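PDB 3UMC: haloacid dehalogenase, which probably hydrolyses the carbon-halogen bond of L-2-haloacids, releasing halide and leaving the corresponding 2-hydroxy acid. Local coordinates for residues Arg23-Asp28 with Ala134-Ala139; Ala127-Leu132 with Leu158-Leu163; Gln191-Cys196 with Leu209-Ala214. All blocks are in the same frame, centred on the assembly; numbering follows the deposited sequence.

Contact 1 of 3, residues Arg23-Asp28 with Ala134-Ala139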
ATOM      1  N   ARG A  23      16.764  -2.977  -1.790  1.00 27.57           N
ATOM      2  CA  ARG A  23      15.654  -3.151  -2.723  1.00 24.65           C
ATOM      3  C   ARG A  23      14.456  -2.224  -2.553  1.00 21.68           C
ATOM      4  O   ARG A  23      13.627  -2.103  -3.475  1.00 19.28           O
ATOM      5  CB  ARG A  23      15.163  -4.578  -2.638  1.00 25.02           C
ATOM      6  CG  ARG A  23      16.231  -5.574  -3.267  1.00 33.21           C
ATOM      7  CD  ARG A  23      15.981  -7.076  -2.979  1.00 37.33           C
ATOM      8  NE  ARG A  23      17.239  -7.800  -2.862  1.00 43.28           N
ATOM      9  CZ  ARG A  23      18.048  -8.138  -3.881  1.00 47.22           C
ATOM     10  NH1 ARG A  23      17.759  -7.826  -5.166  1.00 49.40           N
ATOM     11  NH2 ARG A  23      19.168  -8.806  -3.607  1.00 46.13           N
ATOM     12  N   ALA A  24      14.343  -1.608  -1.373  1.00 18.01           N
ATOM     13  CA  ALA A  24      13.202  -0.779  -1.062  1.00 16.16           C
ATOM     14  C   ALA A  24      13.660   0.466  -0.317  1.00 14.14           C
ATOM     15  O   ALA A  24      14.588   0.423   0.477  1.00 14.30           O
ATOM     16  CB  ALA A  24      12.200  -1.563  -0.213  1.00 16.21           C
ATOM     17  N   ILE A  25      12.991   1.578  -0.565  1.00 13.21           N
ATOM     18  CA  ILE A  25      13.232   2.787   0.145  1.00 12.67           C
ATOM     19  C   ILE A  25      11.927   3.140   0.780  1.00 13.29           C
ATOM     20  O   ILE A  25      10.879   3.334   0.114  1.00 13.58           O
ATOM     21  CB  ILE A  25      13.669   3.957  -0.772  1.00 12.78           C
ATOM     22  CG1 ILE A  25      14.869   3.595  -1.600  1.00 13.09           C
ATOM     23  CG2 ILE A  25      14.068   5.151   0.040  1.00 13.82           C
ATOM     24  CD1 ILE A  25      15.266   4.650  -2.592  1.00 12.94           C
ATOM     25  N   LEU A  26      11.994   3.273   2.089  1.00 14.06           N
ATOM     26  CA  LEU A  26      10.893   3.787   2.868  1.00 12.36           C
ATOM     27  C   LEU A  26      11.133   5.288   3.024  1.00 12.75           C
ATOM     28  O   LEU A  26      12.238   5.746   3.243  1.00 11.57           O
ATOM     29  CB  LEU A  26      10.938   3.158   4.265  1.00 12.65           C
ATOM     30  CG  LEU A  26      10.841   1.641   4.434  1.00 13.08           C
ATOM     31  CD1 LEU A  26      11.118   1.243   5.944  1.00  8.58           C
ATOM     32  CD2 LEU A  26       9.509   1.200   4.024  1.00 12.73           C
ATOM     33  N   PHE A  27      10.067   6.035   3.002  1.00 12.02           N
ATOM     34  CA  PHE A  27      10.148   7.434   3.176  1.00 11.36           C
ATOM     35  C   PHE A  27       9.248   7.925   4.281  1.00 10.24           C
ATOM     36  O   PHE A  27       8.092   7.666   4.281  1.00  9.49           O
ATOM     37  CB  PHE A  27       9.612   8.138   1.903  1.00 11.64           C
ATOM     38  CG  PHE A  27      10.467   8.000   0.728  1.00 11.66           C
ATOM     39  CD1 PHE A  27      11.376   8.979   0.411  1.00 11.29           C
ATOM     40  CD2 PHE A  27      10.337   6.912  -0.104  1.00 15.97           C
ATOM     41  CE1 PHE A  27      12.119   8.896  -0.676  1.00 11.99           C
ATOM     42  CE2 PHE A  27      11.128   6.817  -1.241  1.00 15.46           C
ATOM     43  CZ  PHE A  27      11.987   7.791  -1.524  1.00 16.60           C
ATOM     44  N   ASP A  28       9.789   8.774   5.129  1.00 10.92           N
ATOM     45  CA  ASP A  28       8.995   9.714   5.904  1.00 11.52           C
ATOM     46  C   ASP A  28       8.283  10.702   4.959  1.00 12.61           C
ATOM     47  O   ASP A  28       8.797  10.956   3.889  1.00 11.53           O
ATOM     48  CB  ASP A  28       9.939  10.445   6.883  1.00 11.72           C
ATOM     49  CG  ASP A  28       9.214  11.502   7.692  1.00 14.63           C
ATOM     50  OD1 ASP A  28       8.308  11.132   8.437  1.00 20.45           O
ATOM     51  OD2 ASP A  28       9.518  12.712   7.517  1.00 22.26           O
ATOM     52  N   ALA A 134      12.338   3.274 -10.512  1.00 23.12           N
ATOM     53  CA  ALA A 134      12.800   2.366 -11.515  1.00 23.85           C
ATOM     54  C   ALA A 134      13.611   1.283 -10.865  1.00 24.62           C
ATOM     55  O   ALA A 134      13.559   0.128 -11.270  1.00 26.29           O
ATOM     56  CB  ALA A 134      13.673   3.144 -12.590  1.00 25.03           C
ATOM     57  N   ASP A 135      14.421   1.632  -9.881  1.00 24.16           N
ATOM     58  CA  ASP A 135      15.317   0.678  -9.300  1.00 24.51           C
ATOM     59  C   ASP A 135      14.870   0.122  -7.927  1.00 22.67           C
ATOM     60  O   ASP A 135      15.391  -0.869  -7.526  1.00 22.35           O
ATOM     61  CB  ASP A 135      16.719   1.294  -9.280  1.00 27.48           C
ATOM     62  CG  ASP A 135      17.271   1.502 -10.740  1.00 31.70           C
ATOM     63  OD1 ASP A 135      17.331   0.477 -11.472  1.00 37.13           O
ATOM     64  OD2 ASP A 135      17.503   2.669 -11.174  1.00 39.93           O
ATOM     65  N   TYR A 136      13.843   0.710  -7.292  1.00 19.24           N
ATOM     66  CA  TYR A 136      13.511   0.450  -5.875  1.00 17.50           C
ATOM     67  C   TYR A 136      12.056   0.527  -5.670  1.00 16.22           C
ATOM     68  O   TYR A 136      11.348   1.287  -6.365  1.00 17.71           O
ATOM     69  CB  TYR A 136      14.154   1.473  -4.933  1.00 17.69           C
ATOM     70  CG  TYR A 136      15.624   1.641  -5.131  1.00 17.14           C
ATOM     71  CD1 TYR A 136      16.514   0.703  -4.638  1.00 21.34           C
ATOM     72  CD2 TYR A 136      16.126   2.715  -5.866  1.00 22.08           C
ATOM     73  CE1 TYR A 136      17.875   0.824  -4.851  1.00 20.40           C
ATOM     74  CE2 TYR A 136      17.478   2.859  -6.079  1.00 21.85           C
ATOM     75  CZ  TYR A 136      18.336   1.885  -5.593  1.00 22.40           C
ATOM     76  OH  TYR A 136      19.661   2.001  -5.802  1.00 24.15           O
ATOM     77  N   TRP A 137      11.561  -0.315  -4.784  1.00 14.94           N
ATOM     78  CA  TRP A 137      10.225  -0.166  -4.320  1.00 15.36           C
ATOM     79  C   TRP A 137      10.210   1.089  -3.466  1.00 13.46           C
ATOM     80  O   TRP A 137      11.113   1.324  -2.651  1.00 14.02           O
ATOM     81  CB  TRP A 137       9.803  -1.343  -3.407  1.00 15.48           C
ATOM     82  CG  TRP A 137       9.551  -2.625  -4.115  1.00 20.40           C
ATOM     83  CD1 TRP A 137       9.332  -2.802  -5.450  1.00 25.02           C
ATOM     84  CD2 TRP A 137       9.457  -3.919  -3.521  1.00 21.17           C
ATOM     85  NE1 TRP A 137       9.108  -4.134  -5.713  1.00 27.01           N
ATOM     86  CE2 TRP A 137       9.191  -4.836  -4.545  1.00 24.32           C
ATOM     87  CE3 TRP A 137       9.523  -4.383  -2.217  1.00 23.21           C
ATOM     88  CZ2 TRP A 137       9.035  -6.198  -4.305  1.00 24.35           C
ATOM     89  CZ3 TRP A 137       9.407  -5.745  -1.986  1.00 24.03           C
ATOM     90  CH2 TRP A 137       9.150  -6.623  -3.024  1.00 25.27           C
ATOM     91  N   LEU A 138       9.150   1.822  -3.569  1.00 12.06           N
ATOM     92  CA  LEU A 138       8.971   3.035  -2.751  1.00 11.96           C
ATOM     93  C   LEU A 138       7.795   2.858  -1.846  1.00 11.49           C
ATOM     94  O   LEU A 138       6.679   2.541  -2.301  1.00 11.05           O
ATOM     95  CB  LEU A 138       8.741   4.289  -3.624  1.00 11.63           C
ATOM     96  CG  LEU A 138       9.664   4.542  -4.814  1.00 12.24           C
ATOM     97  CD1 LEU A 138       9.344   5.896  -5.520  1.00 14.90           C
ATOM     98  CD2 LEU A 138      11.172   4.420  -4.410  1.00 12.53           C
ATOM     99  N   ALA A 139       8.007   3.099  -0.553  1.00 12.00           N
ATOM    100  CA  ALA A 139       6.881   3.017   0.393  1.00 11.18           C
ATOM    101  C   ALA A 139       6.902   4.132   1.419  1.00 11.41           C
ATOM    102  O   ALA A 139       7.945   4.552   1.861  1.00 11.24           O
ATOM    103  CB  ALA A 139       6.887   1.611   1.072  1.00 12.49           C
TER
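The ring of F27 meets L138 and A139 with its edge: L138 CD2 lies in the ring plane, 4.0 Å from F27 CE2, and A139 O also sits at the rim. One face of that ring takes CG2 of I25, two residues earlier on the same strand. The Y136 ring has D135 CB over one face near the rim and R23 C at its edge, while I25 CD1 comes in obliquely, 3.9 Å from Y136 CD2. I25 reaches it because its CG1 branch stays beside the backbone N (chi1 -55°), leaving CG2 for F27. The side chains of W137 and A24 meet CB to CB at 4.0 Å, and the indole then leads away.

Between the two strands runs a parallel ladder: W137 N to R23 O, I25 N to W137 O at 2.8 Å, A139 N to I25 O, and F27 N to A139 O. These are central strands of the Rossmann-like HAD core, and D28 follows where the family carries the aspartate of its first motif. Both I25 and Y136 pack against L250 of helix 243-251, A24, L26 and W137 against L186 of helix 176-186, and strand 193-197 continues the sheet beyond 24-27.

Contact 2 of 3, residues Ala127-Leu132 with Leu158-Leu163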
ATOM      1  N   ALA A 127       9.796  14.358  -9.052  1.00 14.14           N
ATOM      2  CA  ALA A 127      10.756  13.893 -10.062  1.00 14.20           C
ATOM      3  C   ALA A 127      11.651  12.834  -9.483  1.00 12.95           C
ATOM      4  O   ALA A 127      12.026  11.875 -10.187  1.00 13.60           O
ATOM      5  CB  ALA A 127      11.630  15.007 -10.614  1.00 12.71           C
ATOM      6  N   GLY A 128      12.098  13.097  -8.268  1.00 11.17           N
ATOM      7  CA  GLY A 128      13.017  12.221  -7.598  1.00 10.34           C
ATOM      8  C   GLY A 128      12.342  10.883  -7.307  1.00  9.96           C
ATOM      9  O   GLY A 128      12.946   9.850  -7.471  1.00  9.18           O
HETATM   10  N   MSE A 129      11.089  10.909  -6.889  1.00 10.62           N
HETATM   11  CA  MSE A 129      10.413   9.628  -6.628  1.00 12.95           C
HETATM   12  C   MSE A 129      10.300   8.816  -7.951  1.00 14.19           C
HETATM   13  O   MSE A 129      10.552   7.594  -7.964  1.00 14.18           O
HETATM   14  CB  MSE A 129       9.073   9.849  -5.952  1.00 11.74           C
HETATM   15  CG  MSE A 129       9.163  10.214  -4.472  1.00 11.48           C
HETATM   16 SE   MSE A 129       7.424  10.431  -3.743  1.00 23.41          SE
HETATM   17  CE  MSE A 129       6.968   8.510  -3.454  1.00 20.64           C
ATOM     18  N   HIS A 130       9.957   9.509  -9.056  1.00 15.45           N
ATOM     19  CA  HIS A 130       9.841   8.861 -10.353  1.00 15.47           C
ATOM     20  C   HIS A 130      11.104   8.361 -10.805  1.00 16.96           C
ATOM     21  O   HIS A 130      11.112   7.332 -11.458  1.00 19.82           O
ATOM     22  CB  HIS A 130       9.208   9.759 -11.427  1.00 17.24           C
ATOM     23  CG  HIS A 130       7.727   9.810 -11.327  1.00 12.08           C
ATOM     24  ND1 HIS A 130       6.956   8.686 -11.497  1.00 13.98           N
ATOM     25  CD2 HIS A 130       6.893  10.797 -10.958  1.00 14.99           C
ATOM     26  CE1 HIS A 130       5.686   9.010 -11.313  1.00 15.61           C
ATOM     27  NE2 HIS A 130       5.626  10.283 -10.966  1.00 18.50           N
ATOM     28  N   ALA A 131      12.218   9.037 -10.481  1.00 16.33           N
ATOM     29  CA  ALA A 131      13.511   8.471 -10.790  1.00 15.98           C
ATOM     30  C   ALA A 131      13.845   7.181  -9.966  1.00 15.89           C
ATOM     31  O   ALA A 131      14.362   6.184 -10.498  1.00 17.48           O
ATOM     32  CB  ALA A 131      14.637   9.539 -10.569  1.00 14.44           C
ATOM     33  N   LEU A 132      13.671   7.260  -8.662  1.00 14.69           N
ATOM     34  CA  LEU A 132      14.018   6.172  -7.769  1.00 14.48           C
ATOM     35  C   LEU A 132      13.166   4.945  -8.016  1.00 16.08           C
ATOM     36  O   LEU A 132      13.617   3.837  -7.760  1.00 17.73           O
ATOM     37  CB  LEU A 132      13.884   6.613  -6.303  1.00 13.02           C
ATOM     38  CG  LEU A 132      14.837   7.701  -5.859  1.00 12.30           C
ATOM     39  CD1 LEU A 132      14.317   8.498  -4.644  1.00 13.17           C
ATOM     40  CD2 LEU A 132      16.231   7.113  -5.628  1.00  8.84           C
ATOM     41  N   LEU A 158       2.133  11.437  -5.513  1.00 14.87           N
ATOM     42  CA  LEU A 158       3.219  10.564  -5.070  1.00 13.69           C
ATOM     43  C   LEU A 158       3.037   9.118  -5.611  1.00 13.67           C
ATOM     44  O   LEU A 158       2.001   8.472  -5.407  1.00 15.98           O
ATOM     45  CB  LEU A 158       3.248  10.622  -3.550  1.00 13.56           C
ATOM     46  CG  LEU A 158       3.343  12.018  -2.905  1.00 15.78           C
ATOM     47  CD1 LEU A 158       3.616  11.864  -1.410  1.00 13.06           C
ATOM     48  CD2 LEU A 158       4.455  12.878  -3.540  1.00  9.02           C
ATOM     49  N   PRO A 159       4.002   8.610  -6.355  1.00 13.01           N
ATOM     50  CA  PRO A 159       3.890   7.288  -6.967  1.00 12.11           C
ATOM     51  C   PRO A 159       4.463   6.176  -6.041  1.00 12.83           C
ATOM     52  O   PRO A 159       5.514   5.666  -6.334  1.00 14.29           O
ATOM     53  CB  PRO A 159       4.756   7.427  -8.177  1.00 11.82           C
ATOM     54  CG  PRO A 159       5.969   8.279  -7.593  1.00 12.95           C
ATOM     55  CD  PRO A 159       5.215   9.323  -6.786  1.00 13.28           C
ATOM     56  N   TRP A 160       3.696   5.793  -5.008  1.00 12.37           N
ATOM     57  CA  TRP A 160       4.036   4.766  -4.044  1.00 12.41           C
ATOM     58  C   TRP A 160       3.804   3.375  -4.629  1.00 12.41           C
ATOM     59  O   TRP A 160       2.852   3.162  -5.349  1.00 14.24           O
ATOM     60  CB  TRP A 160       3.116   4.850  -2.822  1.00 12.09           C
ATOM     61  CG  TRP A 160       3.240   6.069  -2.034  1.00 11.10           C
ATOM     62  CD1 TRP A 160       2.237   6.967  -1.768  1.00 10.21           C
ATOM     63  CD2 TRP A 160       4.428   6.601  -1.454  1.00 10.64           C
ATOM     64  NE1 TRP A 160       2.725   7.990  -0.983  1.00 13.66           N
ATOM     65  CE2 TRP A 160       4.072   7.806  -0.804  1.00  9.20           C
ATOM     66  CE3 TRP A 160       5.727   6.135  -1.323  1.00 10.49           C
ATOM     67  CZ2 TRP A 160       4.971   8.527  -0.064  1.00  8.72           C
ATOM     68  CZ3 TRP A 160       6.594   6.823  -0.583  1.00  8.85           C
ATOM     69  CH2 TRP A 160       6.238   8.052   0.020  1.00  8.54           C
ATOM     70  N   ASP A 161       4.676   2.450  -4.323  1.00 11.90           N
ATOM     71  CA  ASP A 161       4.345   1.030  -4.511  1.00 13.44           C
ATOM     72  C   ASP A 161       3.449   0.588  -3.348  1.00 14.41           C
ATOM     73  O   ASP A 161       2.552  -0.199  -3.538  1.00 16.62           O
ATOM     74  CB  ASP A 161       5.581   0.203  -4.466  1.00 11.68           C
ATOM     75  CG  ASP A 161       6.419   0.360  -5.697  1.00 16.06           C
ATOM     76  OD1 ASP A 161       6.047  -0.285  -6.687  1.00 16.46           O
ATOM     77  OD2 ASP A 161       7.451   1.095  -5.663  1.00 15.73           O
HETATM   78  N   MSE A 162       3.685   1.117  -2.145  1.00 15.47           N
HETATM   79  CA  MSE A 162       2.961   0.672  -0.949  1.00 14.84           C
HETATM   80  C   MSE A 162       2.942   1.785   0.095  1.00 13.06           C
HETATM   81  O   MSE A 162       3.846   2.629   0.144  1.00 11.55           O
HETATM   82  CB  MSE A 162       3.716  -0.535  -0.384  1.00 16.34           C
HETATM   83  CG  MSE A 162       3.116  -1.243   0.843  1.00 18.02           C
HETATM   84 SE   MSE A 162       1.232  -1.730   0.704  1.00 29.04          SE
HETATM   85  CE  MSE A 162       0.892  -2.421   2.577  1.00 21.62           C
ATOM     86  N   LEU A 163       1.958   1.751   0.963  1.00 11.65           N
ATOM     87  CA  LEU A 163       1.907   2.671   2.065  1.00 13.43           C
ATOM     88  C   LEU A 163       1.986   1.813   3.358  1.00 13.15           C
ATOM     89  O   LEU A 163       1.204   0.831   3.527  1.00 10.14           O
ATOM     90  CB  LEU A 163       0.605   3.468   2.083  1.00 14.35           C
ATOM     91  CG  LEU A 163       0.165   4.409   0.918  1.00 17.85           C
ATOM     92  CD1 LEU A 163      -1.369   4.717   1.140  1.00 18.55           C
ATOM     93  CD2 LEU A 163       0.823   5.711   0.980  1.00 14.68           C
TER
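The methyl carbon of M129, a selenomethionine in this model, stands almost squarely on the indole of W160. CE is 3.4 Å from the centroid of the six-membered ring and only 15° off its normal, a close CH-pi contact displaced a little toward the rim. SE lies farther out above the same face, which makes this a Met-aromatic contact led by the methyl group. A turn at the last torsion (chi3 80°) brings CE onto the ring after an extended CB-CG-SE run. On the way, M129 SE passes L158 CD2 at 3.9 Å.

P159 fits between two side chains of the helix. Its CG is 3.8 Å from M129 CB and also lies over one face of the H130 imidazole, 3.9 Å from that ring's centroid, a second CH-pi contact; P159 CB comes up to H130 CE1 at 3.6 Å. H130 ND1 is hydrogen-bonded to K133 NZ, just beyond the helix. The proline is the centre of an inverse gamma turn, closed by a weak hydrogen bond from W160 N to L158 O.

In the HAD core this joins helix 125-132, which leads into strand 137-140, to the loop entering strand 162-163, outermost in this chain's sheet. The contact is made by van der Waals and CH-pi packing. M129 also packs on L138 and on L243 of helix 243-251, and the W160 ring on V29 and L33. D161, next along the loop, is hydrogen-bonded to L138 N through OD2 and forms a salt bridge through OD1 with R154 of the second subunit.

Contact 3 of 3, residues Gln191-Cys196 with Leu209-Ala214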
ATOM      1  N   GLN A 191      18.614  -4.800   6.469  1.00 21.82           N
ATOM      2  CA  GLN A 191      19.779  -4.346   5.764  1.00 22.20           C
ATOM      3  C   GLN A 191      19.490  -4.170   4.274  1.00 20.84           C
ATOM      4  O   GLN A 191      20.323  -3.627   3.552  1.00 19.15           O
ATOM      5  CB  GLN A 191      20.956  -5.336   5.966  1.00 23.72           C
ATOM      6  CG  GLN A 191      21.402  -5.491   7.435  1.00 27.52           C
ATOM      7  CD  GLN A 191      20.492  -6.413   8.257  1.00 32.84           C
ATOM      8  OE1 GLN A 191      19.656  -7.202   7.700  1.00 28.55           O
ATOM      9  NE2 GLN A 191      20.650  -6.339   9.599  1.00 34.83           N
ATOM     10  N   GLU A 192      18.370  -4.691   3.783  1.00 19.37           N
ATOM     11  CA  GLU A 192      18.016  -4.474   2.378  1.00 20.43           C
ATOM     12  C   GLU A 192      17.012  -3.299   2.209  1.00 17.64           C
ATOM     13  O   GLU A 192      16.541  -3.025   1.110  1.00 17.39           O
ATOM     14  CB  GLU A 192      17.499  -5.772   1.725  1.00 21.50           C
ATOM     15  CG  GLU A 192      18.705  -6.741   1.392  1.00 26.80           C
ATOM     16  CD  GLU A 192      18.277  -8.098   0.819  1.00 31.77           C
ATOM     17  OE1 GLU A 192      17.287  -8.131   0.078  1.00 32.47           O
ATOM     18  OE2 GLU A 192      18.948  -9.138   1.106  1.00 40.10           O
ATOM     19  N   VAL A 193      16.764  -2.582   3.280  1.00 14.73           N
ATOM     20  CA  VAL A 193      15.786  -1.492   3.262  1.00 14.25           C
ATOM     21  C   VAL A 193      16.431  -0.205   3.740  1.00 14.16           C
ATOM     22  O   VAL A 193      17.167  -0.218   4.725  1.00 12.17           O
ATOM     23  CB  VAL A 193      14.592  -1.806   4.161  1.00 13.76           C
ATOM     24  CG1 VAL A 193      13.508  -0.662   4.095  1.00  9.63           C
ATOM     25  CG2 VAL A 193      14.017  -3.156   3.716  1.00 11.73           C
HETATM   26  N   MSE A 194      16.222   0.877   2.976  1.00 13.20           N
HETATM   27  CA  MSE A 194      16.726   2.180   3.370  1.00 14.38           C
HETATM   28  C   MSE A 194      15.578   3.092   3.801  1.00 13.00           C
HETATM   29  O   MSE A 194      14.560   3.146   3.170  1.00 14.85           O
HETATM   30  CB  MSE A 194      17.555   2.788   2.230  1.00 15.31           C
HETATM   31  CG  MSE A 194      18.039   4.201   2.536  1.00 18.70           C
HETATM   32 SE   MSE A 194      19.382   4.782   1.161  1.00 27.57          SE
HETATM   33  CE  MSE A 194      18.158   5.116  -0.140  1.00 14.28           C
ATOM     34  N   LEU A 195      15.740   3.804   4.899  1.00 12.01           N
ATOM     35  CA  LEU A 195      14.848   4.870   5.240  1.00 10.73           C
ATOM     36  C   LEU A 195      15.437   6.174   4.774  1.00  9.73           C
ATOM     37  O   LEU A 195      16.566   6.531   5.149  1.00  8.92           O
ATOM     38  CB  LEU A 195      14.619   4.979   6.730  1.00 10.42           C
ATOM     39  CG  LEU A 195      13.743   6.183   7.204  1.00 14.10           C
ATOM     40  CD1 LEU A 195      12.311   6.199   6.602  1.00 12.18           C
ATOM     41  CD2 LEU A 195      13.714   6.323   8.747  1.00  8.63           C
ATOM     42  N   CYS A 196      14.614   6.943   4.067  1.00 10.74           N
ATOM     43  CA  CYS A 196      14.944   8.328   3.702  1.00 10.33           C
ATOM     44  C   CYS A 196      14.088   9.280   4.498  1.00 10.49           C
ATOM     45  O   CYS A 196      12.864   9.194   4.467  1.00 11.55           O
ATOM     46  CB  CYS A 196      14.728   8.496   2.203  1.00 12.26           C
ATOM     47  SG  CYS A 196      14.948  10.187   1.589  1.00 12.82           S
ATOM     48  N   LEU A 209      17.993  -0.565  14.126  1.00 19.02           N
ATOM     49  CA  LEU A 209      17.331  -1.803  13.807  1.00 18.84           C
ATOM     50  C   LEU A 209      17.912  -2.443  12.563  1.00 18.08           C
ATOM     51  O   LEU A 209      17.383  -3.411  12.058  1.00 18.47           O
ATOM     52  CB  LEU A 209      15.836  -1.576  13.647  1.00 19.04           C
ATOM     53  CG  LEU A 209      15.119  -1.007  14.885  1.00 19.53           C
ATOM     54  CD1 LEU A 209      13.737  -0.460  14.564  1.00 17.28           C
ATOM     55  CD2 LEU A 209      14.965  -2.108  15.995  1.00 16.42           C
ATOM     56  N   GLY A 210      19.026  -1.922  12.080  1.00 18.07           N
ATOM     57  CA  GLY A 210      19.763  -2.521  10.968  1.00 17.16           C
ATOM     58  C   GLY A 210      19.413  -1.867   9.602  1.00 16.89           C
ATOM     59  O   GLY A 210      19.907  -2.282   8.561  1.00 16.66           O
ATOM     60  N   LEU A 211      18.547  -0.865   9.580  1.00 15.94           N
ATOM     61  CA  LEU A 211      18.211  -0.209   8.277  1.00 13.92           C
ATOM     62  C   LEU A 211      19.325   0.717   7.744  1.00 13.33           C
ATOM     63  O   LEU A 211      20.056   1.326   8.468  1.00 12.40           O
ATOM     64  CB  LEU A 211      16.854   0.527   8.345  1.00 13.09           C
ATOM     65  CG  LEU A 211      15.601  -0.352   8.307  1.00 10.63           C
ATOM     66  CD1 LEU A 211      15.236  -0.866   9.752  1.00 10.54           C
ATOM     67  CD2 LEU A 211      14.352   0.362   7.754  1.00 10.49           C
ATOM     68  N   LYS A 212      19.437   0.811   6.426  1.00 14.36           N
ATOM     69  CA  LYS A 212      20.260   1.838   5.783  1.00 13.16           C
ATOM     70  C   LYS A 212      19.511   3.180   5.940  1.00 12.39           C
ATOM     71  O   LYS A 212      18.273   3.188   6.186  1.00 11.92           O
ATOM     72  CB  LYS A 212      20.476   1.484   4.335  1.00 15.14           C
ATOM     73  CG  LYS A 212      21.210   0.132   4.030  1.00 16.40           C
ATOM     74  CD  LYS A 212      22.516   0.041   4.779  1.00 25.02           C
ATOM     75  CE  LYS A 212      23.374  -1.146   4.231  1.00 30.81           C
ATOM     76  NZ  LYS A 212      22.813  -2.474   4.634  1.00 27.75           N
ATOM     77  N   THR A 213      20.251   4.296   5.827  1.00 10.96           N
ATOM     78  CA  THR A 213      19.745   5.612   6.119  1.00 11.60           C
ATOM     79  C   THR A 213      20.199   6.632   5.057  1.00 12.06           C
ATOM     80  O   THR A 213      21.394   6.652   4.631  1.00 12.82           O
ATOM     81  CB  THR A 213      20.225   6.076   7.451  1.00 10.85           C
ATOM     82  OG1 THR A 213      21.630   5.823   7.505  1.00 13.00           O
ATOM     83  CG2 THR A 213      19.536   5.259   8.578  1.00 11.20           C
ATOM     84  N   ALA A 214      19.239   7.459   4.636  1.00 11.23           N
ATOM     85  CA  ALA A 214      19.505   8.612   3.736  1.00 10.60           C
ATOM     86  C   ALA A 214      18.823   9.831   4.293  1.00  9.52           C
ATOM     87  O   ALA A 214      17.638   9.796   4.604  1.00  9.85           O
ATOM     88  CB  ALA A 214      19.027   8.307   2.313  1.00 10.35           C
TER
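K212 and M194 stand side by side on one face of the sheet, their CB atoms 3.8 Å apart, and then part in opposite directions along the strands. The lysine chain bends at chi2 (-53°) and again at chi4, folding back so that NZ reaches Q191 O at 2.9 Å, in the carbonyl plane and on a lone pair. M194, a selenomethionine, has CG anti to its backbone N (chi1 176°) and runs forward instead, bringing SE to within 3.7 Å of A214 CB. C196 CB adds a looser touch to the same alanine. V193 and L211 lie alongside each other and point the same way, V193 CG1 being 3.9 Å from L211 CD2.

The strands run parallel, linked by backbone hydrogen bonds from K212 N to V193 O, L195 N to K212 O and A214 N to L195 O. G210, with positive phi, is the C-prime residue of the Schellman motif ending helix 200-208, and the chain turns there into the strand. The two strands and helix 200-208 between them form a beta-alpha-beta unit: L195 and L211 pack on A206 of the connecting helix, V193 and L211 on C183 of helix 176-186, and M194 on I25 of strand 24-27, the neighbour on the far side of 193-197.

All three contacts reach one parallel sheet, ordered 162-163, 137-140, 24-27, 193-197, 212-216, 238-240. Contacts 1 and 3 pair strands within it, with centres about 10 Å apart, and the backbone hydrogen bonds between L26 and both M194 and C196 join them. Contact 2 lies about 7 Å from contact 1 between centres, at the 162-163 end; its centre is about 17 Å from that of contact 3, which it does not touch. Along the chain contacts 1 and 2 interleave, and contact 3 follows both. Contact 1 ties strand 24-27 to 137-140, contact 3 pairs 193-197 with 212-216, and contact 2 sets helix 125-132 against the approach to 162-163; contacts 1 and 2 also meet the second subunit.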